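PDB 1VBF: protein-L-isoaspartate(D-aspartate) O-methyltransferase from Sulfolobus tokodaii, which transfers a methyl group from S-adenosyl-L-methionine to L-isoaspartyl residues of damaged proteins, probably as a step in their repair. Local coordinates for the interface of chains A and B. Residues are numbered along the deposited sequence; one frame, centred on the assembly and turned at random. Chains: chain A/B, 231aa long hypothetical protein-L-isoaspartate O-methyltransferase.

Contact 1: the interface of chains A and B. Residues chain A 167-168, 206-207; chain B 207, 212.
In this member of the L-isoaspartyl methyltransferase family, the loop leading into the C-terminal helix, the element likely to build the trimeric coiled coil, brings B:Asp207 against A:Tyr206 and A:Gly168. B:Asp207 hides 66 Å², far more than any other residue of the patch. With CG anti to the backbone N (chi1 -169°), its carboxylate reaches into the angle between the tyrosine ring and the glycine. OD2 of that carboxylate lies 3.2 Å from CE1 of A:Tyr206, approaching the rim of the ring from one side of its plane; the carboxylate and ring planes are turned 42° apart. The same oxygen also borders the CA of A:Gly168, where the absence of a side chain probably leaves room for the carboxylate.

At the tip of the tyrosine, the phenol OH stands 3.2 Å from NH1 of B:Arg212, a long hydrogen bond. The arginine, near the start of helix 209-223, is bent at chi3 (66°), which turns its guanidinium toward the phenol, and the two side chains cross at about a right angle. NH1 also bonds to water 1, 2.8 Å from that water's oxygen. The water joins the two copies of one residue: it lies 2.8 Å from the backbone O of A:Asp207 and 3.0 Å from the backbone O of B:Asp207, so the arginine reaches both carbonyls through a shared water. The aspartate carboxylates themselves remain apart, OD2 of A:Asp207 lying 6.9 Å from OD2 of B:Asp207, a spacing that probably moderates their mutual repulsion.

Contact 2: the interface of chains A and B. Residues chain A 145-147, 165-166, 174, 185; chain B 199, 201, 203-204.
Water 2 ties the loop of B:Tyr203 and B:Asp204 to the backbone O of A:Pro145, although the proline link is modelled too short to be relied on. The backbone N of B:Tyr203 points almost straight at this water, 2.7 Å from its oxygen with 175° at the hydrogen. The carboxylate OD1 of B:Asp204 takes a further place, 2.8 Å from the water.

Beside this polar bridge, B:Tyr203 is laid against chain A and hides 108 Å², its CG anti to the carbonyl carbon (chi1 -80°), which directs the ring to chain A. The methyl CG2 of A:Thr146 meets the ring edge-on and in plane near CE1, but it also clashes with B:Gly201 O, which makes its placement doubtful. On one side of the ring plane, out at its rim, CG2 of A:Ile165 sits 3.8 Å from CB of B:Tyr203, and CD1 of A:Leu185 is 3.7 Å from CE2. Rotation of the phenol is restrained by its OH, which donates in the carbonyl plane to a lone pair of B:Leu199 O at 2.8 Å. An alanine at B:Tyr203 would probably leave a gap beside A:Ile165 and A:Leu185 and remove the phenol donor from B:Leu199 O. Beyond the phenol, CD1 of A:Leu147 meets CD2 of B:Leu199.

The chain A side combines the loop just before helix 149-153 with the end of strand 159-165, strand 171-177 and the start of strand 184-191, while chain B supplies the loop 199-204.

Contact 1: the interface of chains A and B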
# COMPACT_ATOMS: atom_id res chain seq x y z
N VAL A 167 11.57 12.73 7.54
CA VAL A 167 11.64 11.79 6.44
C VAL A 167 10.24 11.88 5.92
O VAL A 167 9.33 12.24 6.68
CB VAL A 167 11.86 10.39 6.94
CG1 VAL A 167 11.96 9.45 5.78
CG2 VAL A 167 13.10 10.35 7.81
N GLY A 168 10.01 11.58 4.66
CA GLY A 168 8.63 11.70 4.22
C GLY A 168 8.45 12.92 3.35
O GLY A 168 9.35 13.76 3.29
N TYR A 206 12.85 8.05 -0.48
CA TYR A 206 11.51 8.20 0.05
C TYR A 206 10.79 6.89 -0.20
O TYR A 206 10.92 6.30 -1.28
CB TYR A 206 10.77 9.35 -0.63
CG TYR A 206 9.30 9.42 -0.25
CD1 TYR A 206 8.92 9.73 1.07
CD2 TYR A 206 8.30 9.11 -1.17
CE1 TYR A 206 7.56 9.72 1.45
CE2 TYR A 206 6.95 9.10 -0.80
CZ TYR A 206 6.59 9.39 0.51
OH TYR A 206 5.28 9.33 0.88
N ASP A 207 10.03 6.42 0.79
CA ASP A 207 9.33 5.16 0.64
C ASP A 207 7.99 5.26 -0.09
O ASP A 207 6.94 5.42 0.54
CB ASP A 207 9.09 4.49 2.00
CG ASP A 207 8.90 2.98 1.88
OD1 ASP A 207 8.19 2.53 0.94
OD2 ASP A 207 9.47 2.24 2.71
N ASP B 207 7.99 6.06 8.37
CA ASP B 207 7.26 6.52 7.20
C ASP B 207 7.01 5.50 6.09
O ASP B 207 7.37 5.74 4.94
CB ASP B 207 7.97 7.74 6.61
CG ASP B 207 7.12 8.45 5.56
OD1 ASP B 207 5.95 8.78 5.87
OD2 ASP B 207 7.62 8.68 4.43
N ARG B 212 1.64 4.70 8.15
CA ARG B 212 0.81 5.86 7.80
C ARG B 212 -0.68 5.53 7.85
O ARG B 212 -1.50 6.33 8.32
CB ARG B 212 1.20 6.36 6.40
CG ARG B 212 2.62 6.92 6.28
CD ARG B 212 3.03 7.09 4.83
NE ARG B 212 2.24 8.11 4.13
CZ ARG B 212 2.25 8.26 2.81
NH1 ARG B 212 3.00 7.46 2.07
NH2 ARG B 212 1.46 9.16 2.23
O HOH W 1 5.36 6.14 2.71

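Contact 2: the interface of chains A and B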
# COMPACT_ATOMS: atom_id res chain seq x y z
N PRO A 145 17.53 14.15 8.01
CA PRO A 145 17.15 12.98 8.82
C PRO A 145 17.05 13.32 10.32
O PRO A 145 16.19 12.79 11.01
CB PRO A 145 18.29 11.99 8.57
CG PRO A 145 18.84 12.40 7.24
CD PRO A 145 18.80 13.90 7.30
N THR A 146 17.96 14.17 10.80
CA THR A 146 17.99 14.61 12.21
C THR A 146 18.49 16.04 12.25
O THR A 146 18.64 16.69 11.22
CB THR A 146 19.05 13.90 13.07
OG1 THR A 146 19.72 12.91 12.31
CG2 THR A 146 18.46 13.33 14.29
N LEU A 147 18.80 16.49 13.46
CA LEU A 147 19.38 17.79 13.67
C LEU A 147 20.74 17.66 12.98
O LEU A 147 21.45 16.70 13.24
CB LEU A 147 19.64 17.99 15.16
CG LEU A 147 19.40 19.34 15.82
CD1 LEU A 147 20.31 19.36 17.05
CD2 LEU A 147 19.70 20.52 14.87
N ILE A 165 13.28 19.21 9.48
CA ILE A 165 13.73 17.87 9.86
C ILE A 165 12.61 16.85 9.59
O ILE A 165 11.45 17.05 9.94
CB ILE A 165 14.13 17.79 11.35
CG1 ILE A 165 15.20 18.83 11.67
CG2 ILE A 165 14.68 16.41 11.66
CD1 ILE A 165 15.77 18.69 13.06
N GLY A 166 12.93 15.75 8.93
CA GLY A 166 11.89 14.78 8.70
C GLY A 166 12.09 13.95 7.46
O GLY A 166 12.71 14.37 6.50
N TYR A 174 11.88 23.74 11.54
CA TYR A 174 12.31 24.01 12.91
C TYR A 174 13.20 25.22 13.06
O TYR A 174 14.02 25.51 12.18
CB TYR A 174 13.08 22.82 13.50
CG TYR A 174 12.24 21.63 13.88
CD1 TYR A 174 12.14 20.53 13.04
CD2 TYR A 174 11.58 21.58 15.11
CE1 TYR A 174 11.41 19.41 13.40
CE2 TYR A 174 10.84 20.47 15.48
CZ TYR A 174 10.75 19.39 14.62
OH TYR A 174 10.01 18.29 14.99
N LEU A 185 13.76 23.54 20.20
CA LEU A 185 13.24 23.37 18.85
C LEU A 185 11.82 23.90 18.73
O LEU A 185 10.90 23.37 19.35
CB LEU A 185 13.27 21.90 18.45
CG LEU A 185 14.57 21.12 18.63
CD1 LEU A 185 14.64 20.05 17.56
CD2 LEU A 185 15.78 22.03 18.50
N LEU B 199 19.65 13.03 20.93
CA LEU B 199 19.81 14.26 20.17
C LEU B 199 19.86 14.03 18.66
O LEU B 199 19.14 14.68 17.91
CB LEU B 199 21.09 14.97 20.62
CG LEU B 199 21.11 16.50 20.77
CD1 LEU B 199 22.53 16.98 20.57
CD2 LEU B 199 20.21 17.16 19.76
N GLY B 201 19.03 11.31 17.11
CA GLY B 201 18.17 10.17 16.85
C GLY B 201 17.04 10.54 15.90
O GLY B 201 17.22 11.40 15.05
N TYR B 203 13.45 12.20 14.73
CA TYR B 203 12.54 13.29 15.07
C TYR B 203 11.10 13.07 14.59
O TYR B 203 10.21 13.85 14.92
CB TYR B 203 13.07 14.63 14.55
CG TYR B 203 14.14 15.20 15.45
CD1 TYR B 203 15.49 14.89 15.27
CD2 TYR B 203 13.79 15.97 16.56
CE1 TYR B 203 16.46 15.32 16.18
CE2 TYR B 203 14.75 16.40 17.48
CZ TYR B 203 16.08 16.07 17.29
OH TYR B 203 16.99 16.46 18.23
N ASP B 204 10.87 12.01 13.82
CA ASP B 204 9.53 11.66 13.34
C ASP B 204 9.36 10.13 13.29
O ASP B 204 10.35 9.41 13.36
CB ASP B 204 9.24 12.31 11.97
CG ASP B 204 10.31 12.03 10.93
OD1 ASP B 204 11.47 11.79 11.31
OD2 ASP B 204 9.99 12.08 9.72
O HOH W 2 14.17 12.03 12.14

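The centres of contact 1 and contact 2 lie about 14 Å apart, and they are successive stretches of one dimer interface. In chain A, the segment leaving strand 159-165 serves contact 2 first and contact 1 directly after; in chain B, the loop before helix 209-223 does likewise. Largely apolar packing thus gives way, within a few residues, to a water-centred polar arrangement near the helix start. Two-fold symmetry supplies each patch twice. The pairing probably helps hold the six-copy assembly together and supports its thermostability; Cys149, two residues beyond A:Leu147, forms an interchain disulfide, though these contacts do not show which chains it joins.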